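Local coordinates for multiple PDZ domain protein (Mus musculus, PDB 4XH7), which probably serves as a multi-domain scaffold in cell signalling, its PDZ domains binding short, mostly C-terminal, peptide stretches of partner proteins, at residues A12-K17 and L76-G81; K17-M22 and Y26-A31; N80-L85 and V93-E98. All blocks are in the same frame, centred on the assembly; numbering follows the deposited sequence.

Interaction 1: residues A12-K17 and L76-G81; sequences AALLTK and LLEVNG
Lys17 reaches from its helix to the carboxylate of Glu78 on strand 75-79, and its side chain is the one to follow. CG stands anti to the backbone N (chi1 175°) and the chain runs straight on from CB, so only its far end meets the glutamate: CD skirts Glu78 OE2, CE comes to 3.6 Å from the same OE2, and NZ lands 2.8 Å from OE2 in a hydrogen-bonded salt bridge. NZ arrives on the syn side, 27° out of the carboxylate plane, and the lysine chain comes in roughly perpendicular to the glutamate. Water 1 closes a ring beside the bridge, accepting from Lys17 NZ at 3.2 Å and donating to Glu78 OE1 at 2.8 Å. Leu14, one helical turn earlier, sets its CD2 methyl 3.3 Å from OE1. Trp18 NE1 also donates to OE2, so the buried carboxylate is likely to stay charged. Leu77 and Glu78 both face Val106 on strand 102-110, a classic beta bulge, and from it Glu78 points at the helix. Helix 5-22 is an N-terminal addition to the usual six strands and two helices, packed here on the beta-sheet of a PDZ fold.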
loop_
_atom_site.group_PDB
_atom_site.type_symbol
_atom_site.label_atom_id
_atom_site.label_comp_id
_atom_site.label_asym_id
_atom_site.label_seq_id
_atom_site.Cartn_x
_atom_site.Cartn_y
_atom_site.Cartn_z
ATOM N N ALA A 12 -14.310 -0.504 3.230
ATOM C CA ALA A 12 -14.560 -1.661 4.075
ATOM C C ALA A 12 -14.432 -2.986 3.346
ATOM O O ALA A 12 -13.969 -3.956 3.921
ATOM C CB ALA A 12 -15.936 -1.577 4.701
ATOM N N ALA A 13 -14.872 -3.039 2.093
ATOM C CA ALA A 13 -14.780 -4.256 1.310
ATOM C C ALA A 13 -13.316 -4.601 1.029
ATOM O O ALA A 13 -12.938 -5.767 1.098
ATOM C CB ALA A 13 -15.558 -4.104 0.019
ATOM N N LEU A 14 -12.503 -3.586 0.745
ATOM C CA LEU A 14 -11.062 -3.774 0.547
ATOM C C LEU A 14 -10.396 -4.343 1.794
ATOM O O LEU A 14 -9.635 -5.317 1.709
ATOM C CB LEU A 14 -10.389 -2.462 0.164
ATOM C CG LEU A 14 -9.975 -2.244 -1.270
ATOM C CD1 LEU A 14 -9.052 -1.042 -1.277
ATOM C CD2 LEU A 14 -9.314 -3.492 -1.853
ATOM N N LEU A 15 -10.650 -3.720 2.948
ATOM C CA LEU A 15 -10.190 -4.250 4.221
ATOM C C LEU A 15 -10.609 -5.709 4.396
ATOM O O LEU A 15 -9.823 -6.574 4.799
ATOM C CB LEU A 15 -10.761 -3.422 5.371
ATOM C CG LEU A 15 -10.202 -2.019 5.384
ATOM C CD1 LEU A 15 -11.018 -1.129 6.327
ATOM C CD2 LEU A 15 -8.727 -2.083 5.812
ATOM N N THR A 16 -11.879 -5.978 4.122
ATOM C CA THR A 16 -12.418 -7.285 4.367
ATOM C C THR A 16 -11.767 -8.325 3.467
ATOM O O THR A 16 -11.445 -9.412 3.924
ATOM C CB THR A 16 -13.955 -7.281 4.168
ATOM O OG1 THR A 16 -14.556 -6.575 5.258
ATOM C CG2 THR A 16 -14.486 -8.656 4.171
ATOM N N LYS A 17 -11.561 -7.968 2.201
ATOM C CA LYS A 17 -10.895 -8.838 1.249
ATOM C C LYS A 17 -9.532 -9.275 1.758
ATOM O O LYS A 17 -9.176 -10.457 1.730
ATOM C CB LYS A 17 -10.739 -8.112 -0.097
ATOM C CG LYS A 17 -9.932 -8.900 -1.151
ATOM C CD LYS A 17 -9.651 -7.995 -2.366
ATOM C CE LYS A 17 -8.646 -8.620 -3.316
ATOM N NZ LYS A 17 -8.414 -7.722 -4.478
ATOM N N LEU A 76 3.524 -4.144 1.428
ATOM C CA LEU A 76 2.657 -3.740 0.316
ATOM C C LEU A 76 1.802 -4.908 -0.166
ATOM O O LEU A 76 2.343 -5.964 -0.449
ATOM C CB LEU A 76 3.495 -3.251 -0.855
ATOM C CG LEU A 76 4.364 -2.043 -0.538
ATOM C CD1 LEU A 76 5.146 -1.723 -1.820
ATOM C CD2 LEU A 76 3.539 -0.859 -0.161
ATOM N N LEU A 77 0.485 -4.711 -0.273
ATOM C CA LEU A 77 -0.405 -5.786 -0.745
ATOM C C LEU A 77 -1.066 -5.553 -2.106
ATOM O O LEU A 77 -1.119 -6.470 -2.932
ATOM C CB LEU A 77 -1.513 -6.070 0.280
ATOM C CG LEU A 77 -0.990 -6.481 1.656
ATOM C CD1 LEU A 77 -2.172 -6.586 2.615
ATOM C CD2 LEU A 77 -0.179 -7.785 1.589
ATOM N N GLU A 78 -1.557 -4.341 -2.345
ATOM C CA GLU A 78 -2.370 -4.042 -3.514
ATOM C C GLU A 78 -2.301 -2.538 -3.800
ATOM O O GLU A 78 -2.230 -1.716 -2.866
ATOM C CB GLU A 78 -3.819 -4.471 -3.274
ATOM C CG GLU A 78 -4.736 -4.232 -4.454
ATOM C CD GLU A 78 -6.198 -4.543 -4.120
ATOM O OE1 GLU A 78 -7.022 -3.606 -4.187
ATOM O OE2 GLU A 78 -6.505 -5.722 -3.842
ATOM N N VAL A 79 -2.294 -2.147 -5.078
ATOM C CA VAL A 79 -2.391 -0.691 -5.366
ATOM C C VAL A 79 -3.386 -0.544 -6.506
ATOM O O VAL A 79 -3.240 -1.244 -7.518
ATOM C CB VAL A 79 -1.047 -0.031 -5.786
ATOM C CG1 VAL A 79 -0.141 0.189 -4.586
ATOM C CG2 VAL A 79 -0.304 -0.850 -6.842
ATOM N N ASN A 80 -4.380 0.331 -6.352
ATOM C CA ASN A 80 -5.412 0.510 -7.388
ATOM C C ASN A 80 -5.936 -0.813 -7.977
ATOM O O ASN A 80 -6.067 -0.967 -9.211
ATOM C CB ASN A 80 -4.870 1.399 -8.502
ATOM C CG ASN A 80 -4.812 2.838 -8.075
ATOM O OD1 ASN A 80 -5.135 3.153 -6.922
ATOM N ND2 ASN A 80 -4.430 3.728 -8.986
ATOM N N GLY A 81 -6.208 -1.760 -7.088
ATOM C CA GLY A 81 -6.763 -3.046 -7.474
ATOM C C GLY A 81 -5.795 -4.071 -8.030
ATOM O O GLY A 81 -6.193 -5.209 -8.284
HETATM O O HOH W 1 -9.326 -4.785 -5.192
#

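Interaction 2: residues K17-M22 and Y26-A31; sequences KWQRIM and YEIVVA
Met22 folds its methyl group onto the phenol ring of Tyr26, across the short turn that joins helix 5-22 to strand 26-34. Its chain bends twice, at chi2 (-56°) and chi3 (-68°), and this curl brings CE back over the middle of the ring, 3.8 Å from the centroid and almost straight above it. The sulfur stands farther off on the same side, SD lying 5.2 Å from the centroid, so the methyl makes a CH-pi contact within a Met-aromatic pair. Nearer the backbone, Met22 CB rests 3.7 Å from Tyr26 CD1, and the carbonyl oxygen Met22 O approaches the same CD1 at 3.4 Å. With an alanine at Tyr26, the Met22 methyl would probably lose the ring face it rests on and be freer to turn.

Two residues along the strand, Ile28 spreads its branches over the helix. CG2, anti to the backbone N, touches Trp18 CB at 3.8 Å; CG1 lies 3.6 Å from Gln19 CG; and CD1 turns toward Met22 CG. Gln19 stretches out past Ile28, and its NE2 shares water 2 with the backbone N of Ile28, both donating to it. The indole of Trp18 leads away from this strand, to hydrogen-bond Glu78 OE2 through NE1, and Ile21 CD1 sits over the rim of one of its faces.

The axes of the short segments 17-22 and 26-31 pass 8.6 Å apart, with directions 153° from each other: a tight helix-turn-strand unit that doubles back on itself, laying the N-terminal helix over an edge strand of the PDZ sheet.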
loop_
_atom_site.group_PDB
_atom_site.type_symbol
_atom_site.label_atom_id
_atom_site.label_comp_id
_atom_site.label_asym_id
_atom_site.label_seq_id
_atom_site.Cartn_x
_atom_site.Cartn_y
_atom_site.Cartn_z
ATOM N N LYS A 17 -11.561 -7.968 2.201
ATOM C CA LYS A 17 -10.895 -8.838 1.249
ATOM C C LYS A 17 -9.532 -9.275 1.758
ATOM O O LYS A 17 -9.176 -10.457 1.730
ATOM C CB LYS A 17 -10.739 -8.112 -0.097
ATOM C CG LYS A 17 -9.932 -8.900 -1.151
ATOM C CD LYS A 17 -9.651 -7.995 -2.366
ATOM C CE LYS A 17 -8.646 -8.620 -3.316
ATOM N NZ LYS A 17 -8.414 -7.722 -4.478
ATOM N N TRP A 18 -8.757 -8.303 2.212
ATOM C CA TRP A 18 -7.386 -8.596 2.590
ATOM C C TRP A 18 -7.306 -9.190 3.982
ATOM O O TRP A 18 -6.337 -9.906 4.285
ATOM C CB TRP A 18 -6.500 -7.332 2.444
ATOM C CG TRP A 18 -6.163 -7.176 1.024
ATOM C CD1 TRP A 18 -6.780 -6.363 0.110
ATOM C CD2 TRP A 18 -5.194 -7.935 0.303
ATOM N NE1 TRP A 18 -6.215 -6.544 -1.143
ATOM C CE2 TRP A 18 -5.239 -7.501 -1.045
ATOM C CE3 TRP A 18 -4.258 -8.912 0.677
ATOM C CZ2 TRP A 18 -4.377 -8.005 -2.032
ATOM C CZ3 TRP A 18 -3.410 -9.431 -0.321
ATOM C CH2 TRP A 18 -3.482 -8.970 -1.645
ATOM N N GLN A 19 -8.300 -8.920 4.835
ATOM C CA GLN A 19 -8.353 -9.664 6.098
ATOM C C GLN A 19 -8.568 -11.157 5.838
ATOM O O GLN A 19 -7.941 -12.016 6.483
ATOM C CB GLN A 19 -9.451 -9.094 7.017
ATOM C CG GLN A 19 -9.059 -7.750 7.619
ATOM C CD GLN A 19 -10.246 -6.971 8.111
ATOM O OE1 GLN A 19 -11.393 -7.382 7.916
ATOM N NE2 GLN A 19 -9.985 -5.844 8.759
ATOM N N ARG A 20 -9.429 -11.500 4.875
ATOM C CA ARG A 20 -9.693 -12.889 4.562
ATOM C C ARG A 20 -8.452 -13.534 3.911
ATOM O O ARG A 20 -8.218 -14.718 4.047
ATOM C CB ARG A 20 -10.925 -12.992 3.644
ATOM C CG ARG A 20 -11.323 -14.401 3.263
ATOM N N ILE A 21 -7.616 -12.739 3.234
ATOM C CA ILE A 21 -6.404 -13.279 2.655
ATOM C C ILE A 21 -5.287 -13.461 3.702
ATOM O O ILE A 21 -4.650 -14.520 3.762
ATOM C CB ILE A 21 -5.910 -12.362 1.493
ATOM C CG1 ILE A 21 -6.892 -12.470 0.309
ATOM C CG2 ILE A 21 -4.490 -12.768 1.063
ATOM C CD1 ILE A 21 -6.610 -11.380 -0.765
ATOM N N MET A 22 -5.045 -12.450 4.546
ATOM C CA MET A 22 -3.908 -12.504 5.461
ATOM C C MET A 22 -4.179 -13.237 6.773
ATOM O O MET A 22 -3.256 -13.804 7.359
ATOM C CB MET A 22 -3.415 -11.082 5.787
ATOM C CG MET A 22 -3.016 -10.280 4.539
ATOM S SD MET A 22 -1.767 -11.089 3.513
ATOM C CE MET A 22 -0.364 -10.984 4.625
ATOM N N TYR A 26 -2.501 -10.156 11.118
ATOM C CA TYR A 26 -2.140 -8.916 10.405
ATOM C C TYR A 26 -3.212 -7.861 10.575
ATOM O O TYR A 26 -4.409 -8.169 10.571
ATOM C CB TYR A 26 -1.950 -9.181 8.931
ATOM C CG TYR A 26 -0.850 -10.143 8.629
ATOM C CD1 TYR A 26 -1.075 -11.511 8.679
ATOM C CD2 TYR A 26 0.420 -9.683 8.333
ATOM C CE1 TYR A 26 -0.026 -12.395 8.414
ATOM C CE2 TYR A 26 1.450 -10.541 8.073
ATOM C CZ TYR A 26 1.226 -11.894 8.116
ATOM O OH TYR A 26 2.273 -12.728 7.845
ATOM N N GLU A 27 -2.770 -6.609 10.709
ATOM C CA GLU A 27 -3.641 -5.450 10.628
ATOM C C GLU A 27 -3.583 -4.922 9.196
ATOM O O GLU A 27 -2.497 -4.686 8.688
ATOM C CB GLU A 27 -3.197 -4.349 11.597
ATOM C CG GLU A 27 -4.063 -3.132 11.480
ATOM C CD GLU A 27 -3.585 -1.939 12.295
ATOM O OE1 GLU A 27 -2.448 -1.956 12.828
ATOM O OE2 GLU A 27 -4.370 -0.972 12.400
ATOM N N ILE A 28 -4.738 -4.768 8.562
ATOM C CA ILE A 28 -4.792 -4.230 7.194
ATOM C C ILE A 28 -5.033 -2.735 7.240
ATOM O O ILE A 28 -5.798 -2.267 8.089
ATOM C CB ILE A 28 -5.934 -4.886 6.359
ATOM C CG1 ILE A 28 -5.919 -6.415 6.509
ATOM C CG2 ILE A 28 -5.863 -4.438 4.874
ATOM C CD1 ILE A 28 -4.572 -7.083 6.040
ATOM N N VAL A 29 -4.369 -1.983 6.350
ATOM C CA VAL A 29 -4.488 -0.547 6.298
ATOM C C VAL A 29 -4.758 -0.131 4.870
ATOM O O VAL A 29 -4.112 -0.628 3.949
ATOM C CB VAL A 29 -3.196 0.135 6.786
ATOM C CG1 VAL A 29 -3.361 1.642 6.720
ATOM C CG2 VAL A 29 -2.858 -0.355 8.198
ATOM N N VAL A 30 -5.721 0.764 4.675
ATOM C CA VAL A 30 -5.938 1.359 3.353
ATOM C C VAL A 30 -5.509 2.818 3.368
ATOM O O VAL A 30 -5.912 3.578 4.257
ATOM C CB VAL A 30 -7.420 1.229 2.916
ATOM C CG1 VAL A 30 -7.681 1.952 1.587
ATOM C CG2 VAL A 30 -7.747 -0.236 2.733
ATOM N N ALA A 31 -4.679 3.222 2.402
ATOM C CA ALA A 31 -4.259 4.628 2.332
ATOM C C ALA A 31 -4.662 5.226 1.000
ATOM O O ALA A 31 -4.447 4.619 -0.036
ATOM C CB ALA A 31 -2.758 4.756 2.525
HETATM O O HOH W 2 -7.224 -5.325 9.913
#

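Interaction 3: residues N80-L85 and V93-E98; sequences NGINLL and VNILKE
Ile82 and Ile95 bring strand 82-83 and helix 89-97 nearest to one another, with CA atoms 8.0 Å apart, a spacing filled mainly by side chains. Ile95 does most of the work. Its CG1 is anti to the carbonyl carbon (chi1 -73°) and CD1 continues outward, so that CG2 and CD1 form a two-pronged fork aimed at the strand. Ile82 offers a single methyl to it: CG2 sits 3.7 Å from Ile95 CD1 and 3.9 Å from Ile95 CG2. Leu84 brings CD2 to the same two prongs, 3.9 Å from Ile95 CG2. In both pairs the side chains lie alongside, pointing in opposed directions: Ile82 and Leu84 each run toward the helix as Ile95 runs toward them.

This is how a PDZ domain seats the second of its two canonical helices: the chain leaves the hairpin of strands 75-79 and 82-83, loops round, and lays helix 89-97 against it. In PDZ domains this helix forms one wall of the peptide-binding groove, beside the Gly-Leu-Gly loop that probably receives the ligand's carboxylate. Leu96 fits that position, touching Leu42 of the loop while its CD2 makes a looser contact with Leu84 CD1 at 4.3 Å. Val79 of strand 75-79 packs on both Ile95 and Leu96.

Asn83, between Ile82 and Leu84, turns away from the helix. Its ND2 donates to Leu85 O at 2.9 Å, nearly straight (162°) and close to its own amide plane, and donates as well to Glu87 OE1.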
loop_
_atom_site.group_PDB
_atom_site.type_symbol
_atom_site.label_atom_id
_atom_site.label_comp_id
_atom_site.label_asym_id
_atom_site.label_seq_id
_atom_site.Cartn_x
_atom_site.Cartn_y
_atom_site.Cartn_z
ATOM N N ASN A 80 -4.380 0.331 -6.352
ATOM C CA ASN A 80 -5.412 0.510 -7.388
ATOM C C ASN A 80 -5.936 -0.813 -7.977
ATOM O O ASN A 80 -6.067 -0.967 -9.211
ATOM C CB ASN A 80 -4.870 1.399 -8.502
ATOM C CG ASN A 80 -4.812 2.838 -8.075
ATOM O OD1 ASN A 80 -5.135 3.153 -6.922
ATOM N ND2 ASN A 80 -4.430 3.728 -8.986
ATOM N N GLY A 81 -6.208 -1.760 -7.088
ATOM C CA GLY A 81 -6.763 -3.046 -7.474
ATOM C C GLY A 81 -5.795 -4.071 -8.030
ATOM O O GLY A 81 -6.193 -5.209 -8.284
ATOM N N ILE A 82 -4.533 -3.682 -8.203
ATOM C CA ILE A 82 -3.503 -4.561 -8.753
ATOM C C ILE A 82 -2.728 -5.258 -7.623
ATOM O O ILE A 82 -2.182 -4.604 -6.716
ATOM C CB ILE A 82 -2.517 -3.765 -9.610
ATOM C CG1 ILE A 82 -3.259 -3.011 -10.729
ATOM C CG2 ILE A 82 -1.402 -4.660 -10.150
ATOM C CD1 ILE A 82 -2.459 -1.877 -11.329
ATOM N N ASN A 83 -2.673 -6.573 -7.671
ATOM C CA ASN A 83 -2.001 -7.330 -6.620
ATOM C C ASN A 83 -0.498 -7.113 -6.590
ATOM O O ASN A 83 0.152 -7.114 -7.644
ATOM C CB ASN A 83 -2.255 -8.830 -6.810
ATOM C CG ASN A 83 -1.545 -9.653 -5.767
ATOM O OD1 ASN A 83 -1.923 -9.603 -4.610
ATOM N ND2 ASN A 83 -0.472 -10.369 -6.150
ATOM N N LEU A 84 0.057 -6.959 -5.383
ATOM C CA LEU A 84 1.494 -6.914 -5.232
ATOM C C LEU A 84 2.034 -8.084 -4.416
ATOM O O LEU A 84 3.216 -8.428 -4.533
ATOM C CB LEU A 84 1.919 -5.585 -4.571
ATOM C CG LEU A 84 1.522 -4.309 -5.303
ATOM C CD1 LEU A 84 1.827 -3.091 -4.402
ATOM C CD2 LEU A 84 2.261 -4.218 -6.610
ATOM N N LEU A 85 1.209 -8.681 -3.545
ATOM C CA LEU A 85 1.694 -9.761 -2.696
ATOM C C LEU A 85 2.182 -10.962 -3.495
ATOM O O LEU A 85 1.478 -11.487 -4.344
ATOM C CB LEU A 85 0.594 -10.197 -1.718
ATOM C CG LEU A 85 0.984 -11.361 -0.798
ATOM C CD1 LEU A 85 2.172 -10.954 0.098
ATOM C CD2 LEU A 85 -0.210 -11.739 0.042
ATOM N N VAL A 93 8.012 -3.121 -8.872
ATOM C CA VAL A 93 8.568 -1.813 -9.215
ATOM C C VAL A 93 7.853 -1.212 -10.417
ATOM O O VAL A 93 7.495 -0.017 -10.386
ATOM C CB VAL A 93 10.071 -1.925 -9.492
ATOM C CG1 VAL A 93 10.601 -0.616 -10.068
ATOM C CG2 VAL A 93 10.788 -2.293 -8.209
ATOM N N ASN A 94 7.618 -2.022 -11.441
ATOM C CA ASN A 94 6.954 -1.522 -12.636
ATOM C C ASN A 94 5.513 -1.122 -12.367
ATOM O O ASN A 94 5.059 -0.087 -12.846
ATOM C CB ASN A 94 7.009 -2.544 -13.752
ATOM C CG ASN A 94 8.339 -2.547 -14.464
ATOM O OD1 ASN A 94 9.098 -1.597 -14.371
ATOM N ND2 ASN A 94 8.628 -3.619 -15.171
ATOM N N ILE A 95 4.804 -1.908 -11.564
ATOM C CA ILE A 95 3.430 -1.545 -11.219
ATOM C C ILE A 95 3.407 -0.186 -10.481
ATOM O O ILE A 95 2.607 0.694 -10.812
ATOM C CB ILE A 95 2.756 -2.639 -10.359
ATOM C CG1 ILE A 95 2.421 -3.883 -11.217
ATOM C CG2 ILE A 95 1.455 -2.083 -9.741
ATOM C CD1 ILE A 95 2.202 -5.204 -10.431
ATOM N N LEU A 96 4.276 0.014 -9.486
ATOM C CA LEU A 96 4.290 1.277 -8.743
ATOM C C LEU A 96 4.633 2.455 -9.669
ATOM O O LEU A 96 4.055 3.545 -9.562
ATOM C CB LEU A 96 5.287 1.221 -7.575
ATOM C CG LEU A 96 4.916 0.169 -6.522
ATOM C CD1 LEU A 96 6.040 0.026 -5.515
ATOM C CD2 LEU A 96 3.615 0.528 -5.794
ATOM N N LYS A 97 5.573 2.240 -10.582
ATOM C CA LYS A 97 5.992 3.343 -11.474
ATOM C C LYS A 97 4.874 3.815 -12.387
ATOM O O LYS A 97 4.829 4.987 -12.772
ATOM C CB LYS A 97 7.189 2.917 -12.333
ATOM C CG LYS A 97 8.501 2.931 -11.577
ATOM N N GLU A 98 3.990 2.912 -12.761
ATOM C CA GLU A 98 2.947 3.189 -13.741
ATOM C C GLU A 98 1.665 3.731 -13.133
ATOM O O GLU A 98 0.666 3.905 -13.835
ATOM C CB GLU A 98 2.613 1.919 -14.524
ATOM C CG GLU A 98 3.736 1.444 -15.446
#

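Overall arrangement
From the N terminus, helix 5-22 comes first, and both interaction 1 and interaction 2 hang from it, sharing Lys17. Interaction 2 closes the short loop, turning straight back from the helix into the edge strand 26-34. Interaction 1 closes the long one, 58 residues between its segments, and that loop encloses interaction 2 entirely. Interaction 3 starts at Asn80 and Gly81, where interaction 1 ends, and spans seven residues to segment 93-98 on helix 89-97, so it follows in series and no loops cross. Trp18 links all three, bonding to Glu78 and packing on Asn83 and Leu85. Together they fasten the N-terminal helix and helix 89-97 to the four-stranded sheet.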